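Local coordinates for endoglucanase (Mytilus edulis, PDB 1WC2), which hydrolyses internal beta-1,4-glucosidic linkages in cellulose and related beta-glucans, and also has expansin activity, at residues Q110-Q115 with K124-H130; W43-V49 with D164-P168. All blocks are in the same frame, centred on the assembly; numbering follows the deposited sequence.

How the interactions relate
Interactions 1 and 2 lie on opposite sides of the chain's centre, with centres about 25 Å apart, yet both involve segments leading into the same double-psi barrel: 124-130 runs into strand 129-134, and the loop 43-49 leads to its antiparallel neighbour, strand 49-53. Both contacts are partly buried. Interaction 1 joins two parts of a single long loop, grading from a lysine-aspartate pair at the surface through an aromatic cluster to a buried histidine beside the putative proton donor. Interaction 2 joins residues more than a hundred positions apart; there an arginine-aspartate pair lies against a buried phenylalanine, with proline packing beside it, and the side chains of the putative catalytic aspartates are about 9 Å from that of Val49.

Interaction 1 (Q110-Q115 with K124-H130); sequences QDWCNQ and KYGYELH
Gln115 NE2 donates to Tyr127 O at 3.0 Å, with the acceptor close to the plane of the amide but the nitrogen raised above the plane of the carbonyl. Gln115 NE2 also makes a weak bond of 3.4 Å to Trp112 O, so the buried amide ties its own loop to the approach to strand 129-134 of the double-psi beta-barrel. Glutamine suits this place because its chain, bent at chi2 (82°), brings a donor to two backbone carbonyls.

Trp112 forms an aromatic cluster with Tyr125 and His130. Its six-membered ring makes an offset stack with Tyr125, centroids 4.6 Å apart and planes 30° from parallel, Tyr125 CE1 lying over the rim of the indole. Tyr125 OH bonds water 1, which also donates weakly to Asp111 OD2.

Nearer the surface, Lys124 N donates to Asp111 O at 3.0 Å, while the extended lysine chain runs past the same aspartate to form a salt bridge through OD1, although the position of NZ is less certain.

In the conformer described, one of two modelled, His130 has CG anti to its backbone nitrogen (chi1 -177°), which brings the face of the imidazole under Trp112 CB, with the indole set obliquely beside it. His130 ND1 is hydrogen-bonded to Ser18 OG and NE2 to OD1 of Asp132, the proton donor by similarity; the histidine therefore probably helps position that carboxylate. Cys113, in disulfide with Cys103, puts SG 3.6 Å from His130 CD2, and Trp112 CB sits 3.7 Å from the His130 ring centroid, almost exactly on the ring normal, as a CH-pi contact.

Interaction 2 (W43-V49 with D164-P168); sequences WNAGSFV and DHRTP
Phe48 and Arg166 lie against each other through both backbone and side chain. Phe48 N donates to Arg166 O at 2.8 Å, from above the plane of the carbonyl, and beside this bond the two side chains pack together. Arg166 CD lies over one face of the phenyl ring, and Phe48 CZ stands 3.5 Å from Arg166 CZ, over the centre of the guanidinium. The two planes are 48° apart, so the ring is tilted and brings its CZ corner to the guanidinium.

What fixes the rotation of that guanidinium is Asp164, which it grips side-on: Arg166 NE reaches Asp164 OD1 at 3.1 Å and Arg166 NH2 reaches Asp164 OD2 at 2.9 Å, both in the guanidinium plane and on the syn lone pairs. A bend at chi3 (-64°) turns the end of the arginine back for this grip. Asp164 OD1 also accepts from Arg166 N, closing an Asx turn within the type I turn from Asp164 to Thr167. Asp164 OD2 is salt-bridged to Lys95 and faces the edge of the phenyl ring, 3.6 Å from Phe48 CE1, where the aromatic hydrogens carry slight positive charge.

The contact thus packs the loop between helices 157-163 and 170-173 against the entry to strand 49-53 of the double-psi beta-barrel. Phe48, a large apolar side chain suited to a buried junction, also meets Phe97. Its backbone bonds to Met98 of strand 94-100.

Pro168, whose compact ring brings no donor of its own, packs against the rest of 43-49. Pro168 CG touches Trp43 CZ3 and Val49 CG1, each at 3.8 Å, and Pro168 CD lies 3.5 Å from Phe48 O. Close by, Ser47 OG donates to Trp43 O and accepts from water 2, which donates its other hydrogen to His165 O.

Interaction 1 (Q110-Q115 with K124-H130)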
loop_
_atom_site.group_PDB
_atom_site.type_symbol
_atom_site.label_atom_id
_atom_site.label_comp_id
_atom_site.label_asym_id
_atom_site.label_seq_id
_atom_site.Cartn_x
_atom_site.Cartn_y
_atom_site.Cartn_z
ATOM N N GLN A 110 2.282 -14.968 -2.129
ATOM C CA GLN A 110 3.091 -15.692 -1.158
ATOM C C GLN A 110 4.539 -15.206 -1.020
ATOM O O GLN A 110 5.184 -15.483 -0.003
ATOM C CB GLN A 110 3.059 -17.196 -1.472
ATOM C CG GLN A 110 3.847 -17.660 -2.699
ATOM C CD GLN A 110 3.146 -17.445 -4.028
ATOM O OE1 GLN A 110 2.018 -16.969 -4.103
ATOM N NE2 GLN A 110 3.837 -17.819 -5.104
ATOM N N ASP A 111 5.062 -14.519 -2.032
ATOM C CA ASP A 111 6.430 -14.015 -1.966
ATOM C C ASP A 111 6.521 -12.604 -1.357
ATOM O O ASP A 111 7.610 -12.189 -0.965
ATOM C CB ASP A 111 7.067 -13.994 -3.363
ATOM C CG ASP A 111 6.943 -15.329 -4.117
ATOM O OD1 ASP A 111 7.078 -16.404 -3.502
ATOM O OD2 ASP A 111 6.726 -15.337 -5.340
ATOM N N TRP A 112 5.393 -11.890 -1.311
ATOM C CA TRP A 112 5.351 -10.460 -1.001
ATOM C C TRP A 112 4.616 -10.084 0.294
ATOM O O TRP A 112 4.976 -9.096 0.942
ATOM C CB TRP A 112 4.695 -9.685 -2.152
ATOM C CG TRP A 112 5.417 -9.809 -3.467
ATOM C CD1 TRP A 112 5.063 -10.610 -4.511
ATOM C CD2 TRP A 112 6.599 -9.104 -3.891
ATOM N NE1 TRP A 112 5.951 -10.453 -5.550
ATOM C CE2 TRP A 112 6.896 -9.524 -5.205
ATOM C CE3 TRP A 112 7.430 -8.144 -3.296
ATOM C CZ2 TRP A 112 8.001 -9.034 -5.927
ATOM C CZ3 TRP A 112 8.513 -7.654 -4.013
ATOM C CH2 TRP A 112 8.793 -8.106 -5.317
ATOM N N CYS A 113 3.567 -10.826 0.657
ATOM C CA CYS A 113 2.651 -10.438 1.743
ATOM C C CYS A 113 2.666 -11.434 2.897
ATOM O O CYS A 113 1.742 -11.472 3.721
ATOM C CB CYS A 113 1.241 -10.240 1.184
ATOM S SG CYS A 113 1.235 -8.818 0.057
ATOM N N ASN A 114 3.765 -12.177 2.984
ATOM C CA ASN A 114 3.931 -13.301 3.909
ATOM C C ASN A 114 4.705 -12.975 5.198
ATOM O O ASN A 114 5.190 -13.885 5.867
ATOM C CB ASN A 114 4.605 -14.481 3.169
ATOM C CG ASN A 114 6.029 -14.163 2.730
ATOM O OD1 ASN A 114 6.289 -13.117 2.100
ATOM N ND2 ASN A 114 6.960 -15.064 3.045
ATOM N N GLN A 115 4.803 -11.703 5.577
ATOM C CA GLN A 115 5.419 -11.348 6.861
ATOM C C GLN A 115 4.679 -12.060 7.990
ATOM O O GLN A 115 3.462 -12.089 8.011
ATOM C CB GLN A 115 5.345 -9.841 7.105
ATOM C CG GLN A 115 6.094 -8.951 6.103
ATOM C CD GLN A 115 5.350 -8.655 4.794
ATOM O OE1 GLN A 115 4.227 -9.142 4.563
ATOM N NE2 GLN A 115 5.978 -7.840 3.938
ATOM N N LYS A 124 9.722 -12.473 1.179
ATOM C CA LYS A 124 10.846 -13.253 0.641
ATOM C C LYS A 124 11.990 -12.379 0.123
ATOM O O LYS A 124 13.088 -12.883 -0.099
ATOM C CB LYS A 124 10.364 -14.240 -0.425
ATOM C CG LYS A 124 9.438 -15.313 0.110
ATOM C CD LYS A 124 9.237 -16.454 -0.871
ATOM C CE LYS A 124 8.106 -17.375 -0.437
ATOM N NZ LYS A 124 7.765 -18.419 -1.438
ATOM N N TYR A 125 11.751 -11.079 -0.022
ATOM C CA TYR A 125 12.766 -10.124 -0.433
ATOM C C TYR A 125 13.297 -9.268 0.738
ATOM O O TYR A 125 14.123 -8.378 0.526
ATOM C CB TYR A 125 12.212 -9.257 -1.562
ATOM C CG TYR A 125 11.974 -10.042 -2.843
ATOM C CD1 TYR A 125 10.702 -10.403 -3.217
ATOM C CD2 TYR A 125 13.034 -10.432 -3.672
ATOM C CE1 TYR A 125 10.476 -11.112 -4.400
ATOM C CE2 TYR A 125 12.812 -11.149 -4.862
ATOM C CZ TYR A 125 11.539 -11.459 -5.216
ATOM O OH TYR A 125 11.308 -12.163 -6.388
ATOM N N GLY A 126 12.818 -9.541 1.962
ATOM C CA GLY A 126 13.349 -8.945 3.184
ATOM C C GLY A 126 12.560 -7.799 3.805
ATOM O O GLY A 126 12.993 -7.266 4.822
ATOM N N TYR A 127 11.429 -7.407 3.227
ATOM C CA TYR A 127 10.727 -6.190 3.657
ATOM C C TYR A 127 9.666 -6.458 4.723
ATOM O O TYR A 127 8.863 -7.387 4.577
ATOM C CB TYR A 127 10.072 -5.495 2.453
ATOM C CG TYR A 127 11.074 -5.076 1.398
ATOM C CD1 TYR A 127 11.352 -5.891 0.311
ATOM C CD2 TYR A 127 11.781 -3.886 1.511
ATOM C CE1 TYR A 127 12.309 -5.535 -0.642
ATOM C CE2 TYR A 127 12.736 -3.511 0.566
ATOM C CZ TYR A 127 12.989 -4.341 -0.521
ATOM O OH TYR A 127 13.934 -4.033 -1.479
ATOM N N GLU A 128 9.644 -5.619 5.773
ATOM C CA GLU A 128 8.675 -5.805 6.869
ATOM C C GLU A 128 7.258 -5.346 6.511
ATOM O O GLU A 128 6.340 -5.688 7.252
ATOM C CB GLU A 128 9.149 -5.219 8.228
ATOM C CG GLU A 128 9.200 -3.712 8.336
ATOM C CD GLU A 128 9.603 -3.224 9.738
ATOM O OE1 GLU A 128 9.512 -3.972 10.736
ATOM O OE2 GLU A 128 10.052 -2.074 9.876
ATOM N N LEU A 129 7.092 -4.587 5.416
ATOM C CA LEU A 129 5.781 -4.143 4.919
ATOM C C LEU A 129 5.782 -4.262 3.393
ATOM O O LEU A 129 6.803 -3.991 2.748
ATOM C CB LEU A 129 5.518 -2.679 5.324
ATOM C CG LEU A 129 4.231 -2.032 4.791
ATOM C CD1 LEU A 129 2.985 -2.747 5.305
ATOM C CD2 LEU A 129 4.193 -0.549 5.165
ATOM N N HIS A 130 4.633 -4.661 2.834
ATOM C CA HIS A 130 4.407 -4.630 1.396
ATOM C C HIS A 130 3.069 -3.961 1.097
ATOM O O HIS A 130 2.079 -4.249 1.770
ATOM C CB HIS A 130 4.422 -6.040 0.788
ATOM C CG HIS A 130 4.275 -6.054 -0.691
ATOM N ND1 HIS A 130 5.357 -5.885 -1.529
ATOM C CD2 HIS A 130 3.177 -6.143 -1.482
ATOM C CE1 HIS A 130 4.926 -5.883 -2.780
ATOM N NE2 HIS A 130 3.611 -6.044 -2.781
HETATM O O HOH W 1 8.347 -12.760 -6.693
#

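Interaction 2 (W43-V49 with D164-P168)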
loop_
_atom_site.group_PDB
_atom_site.type_symbol
_atom_site.label_atom_id
_atom_site.label_comp_id
_atom_site.label_asym_id
_atom_site.label_seq_id
_atom_site.Cartn_x
_atom_site.Cartn_y
_atom_site.Cartn_z
ATOM N N TRP A 43 -14.765 6.987 -6.499
ATOM C CA TRP A 43 -13.433 7.570 -6.280
ATOM C C TRP A 43 -12.273 6.579 -6.199
ATOM O O TRP A 43 -11.111 6.959 -6.391
ATOM C CB TRP A 43 -13.417 8.488 -5.032
ATOM C CG TRP A 43 -13.923 7.894 -3.720
ATOM C CD1 TRP A 43 -15.178 8.037 -3.190
ATOM C CD2 TRP A 43 -13.170 7.158 -2.750
ATOM N NE1 TRP A 43 -15.257 7.406 -1.974
ATOM C CE2 TRP A 43 -14.047 6.841 -1.683
ATOM C CE3 TRP A 43 -11.852 6.686 -2.691
ATOM C CZ2 TRP A 43 -13.645 6.122 -0.575
ATOM C CZ3 TRP A 43 -11.452 5.972 -1.586
ATOM C CH2 TRP A 43 -12.353 5.673 -0.548
ATOM N N ASN A 44 -12.560 5.308 -5.945
ATOM C CA ASN A 44 -11.466 4.387 -5.625
ATOM C C ASN A 44 -10.516 4.179 -6.824
ATOM O O ASN A 44 -9.300 4.111 -6.666
ATOM C CB ASN A 44 -11.955 2.979 -5.206
ATOM C CG ASN A 44 -13.017 2.968 -4.112
ATOM O OD1 ASN A 44 -13.995 3.708 -4.158
ATOM N ND2 ASN A 44 -12.880 2.032 -3.173
ATOM N N ALA A 45 -11.084 4.034 -8.017
ATOM C CA ALA A 45 -10.312 3.584 -9.177
ATOM C C ALA A 45 -9.172 4.521 -9.570
ATOM O O ALA A 45 -8.138 4.058 -10.064
ATOM C CB ALA A 45 -11.236 3.357 -10.387
ATOM N N GLY A 46 -9.373 5.831 -9.366
ATOM C CA GLY A 46 -8.421 6.838 -9.778
ATOM C C GLY A 46 -7.620 7.402 -8.615
ATOM O O GLY A 46 -6.810 8.297 -8.823
ATOM N N SER A 47 -7.823 6.893 -7.393
ATOM C CA SER A 47 -7.117 7.402 -6.206
ATOM C C SER A 47 -5.813 6.662 -5.931
ATOM O O SER A 47 -5.566 5.584 -6.483
ATOM C CB SER A 47 -8.011 7.261 -4.978
ATOM O OG SER A 47 -9.071 8.199 -5.022
ATOM N N PHE A 48 -4.974 7.273 -5.090
ATOM C CA PHE A 48 -3.797 6.631 -4.524
ATOM C C PHE A 48 -4.261 5.810 -3.308
ATOM O O PHE A 48 -4.381 6.315 -2.182
ATOM C CB PHE A 48 -2.726 7.664 -4.151
ATOM C CG PHE A 48 -1.991 8.269 -5.343
ATOM C CD1 PHE A 48 -1.715 9.631 -5.380
ATOM C CD2 PHE A 48 -1.517 7.469 -6.388
ATOM C CE1 PHE A 48 -1.011 10.195 -6.457
ATOM C CE2 PHE A 48 -0.814 8.038 -7.457
ATOM C CZ PHE A 48 -0.554 9.399 -7.476
ATOM N N VAL A 49 -4.576 4.544 -3.589
ATOM C CA VAL A 49 -5.010 3.575 -2.592
ATOM C C VAL A 49 -4.190 2.302 -2.714
ATOM O O VAL A 49 -3.571 2.041 -3.750
ATOM C CB VAL A 49 -6.539 3.283 -2.693
ATOM C CG1 VAL A 49 -7.341 4.554 -2.370
ATOM C CG2 VAL A 49 -6.928 2.699 -4.059
ATOM N N ASP A 164 -2.308 16.580 -3.224
ATOM C CA ASP A 164 -2.696 15.751 -4.361
ATOM C C ASP A 164 -4.037 15.110 -4.047
ATOM O O ASP A 164 -4.127 14.210 -3.202
ATOM C CB ASP A 164 -1.628 14.697 -4.663
ATOM C CG ASP A 164 -1.795 14.049 -6.030
ATOM O OD1 ASP A 164 -2.945 13.808 -6.469
ATOM O OD2 ASP A 164 -0.795 13.737 -6.705
ATOM N N HIS A 165 -5.072 15.562 -4.751
ATOM C CA HIS A 165 -6.432 15.146 -4.459
ATOM C C HIS A 165 -6.645 13.646 -4.677
ATOM O O HIS A 165 -7.620 13.106 -4.182
ATOM C CB HIS A 165 -7.450 15.954 -5.272
ATOM C CG HIS A 165 -7.446 17.424 -4.973
ATOM N ND1 HIS A 165 -7.934 18.361 -5.862
ATOM C CD2 HIS A 165 -7.020 18.121 -3.892
ATOM C CE1 HIS A 165 -7.795 19.571 -5.346
ATOM N NE2 HIS A 165 -7.251 19.453 -4.148
ATOM N N ARG A 166 -5.746 12.985 -5.409
ATOM C CA ARG A 166 -5.825 11.535 -5.590
ATOM C C ARG A 166 -5.636 10.776 -4.279
ATOM O O ARG A 166 -6.110 9.674 -4.164
ATOM C CB ARG A 166 -4.823 11.052 -6.648
ATOM C CG ARG A 166 -5.192 11.469 -8.067
ATOM C CD ARG A 166 -4.141 11.142 -9.110
ATOM N NE ARG A 166 -2.896 11.876 -8.876
ATOM C CZ ARG A 166 -1.818 11.800 -9.654
ATOM N NH1 ARG A 166 -1.820 11.054 -10.751
ATOM N NH2 ARG A 166 -0.733 12.503 -9.352
ATOM N N THR A 167 -4.926 11.351 -3.305
ATOM C CA THR A 167 -4.881 10.742 -1.961
ATOM C C THR A 167 -6.224 11.014 -1.290
ATOM O O THR A 167 -6.548 12.185 -1.082
ATOM C CB THR A 167 -3.764 11.368 -1.114
ATOM O OG1 THR A 167 -2.478 11.100 -1.698
ATOM C CG2 THR A 167 -3.727 10.779 0.301
ATOM N N PRO A 168 -7.022 10.001 -0.958
ATOM C CA PRO A 168 -8.326 10.262 -0.329
ATOM C C PRO A 168 -8.226 10.976 1.018
ATOM O O PRO A 168 -7.286 10.764 1.779
ATOM C CB PRO A 168 -8.923 8.861 -0.164
ATOM C CG PRO A 168 -8.234 8.048 -1.199
ATOM C CD PRO A 168 -6.817 8.555 -1.166
HETATM O O HOH W 2 -9.249 10.936 -3.987
#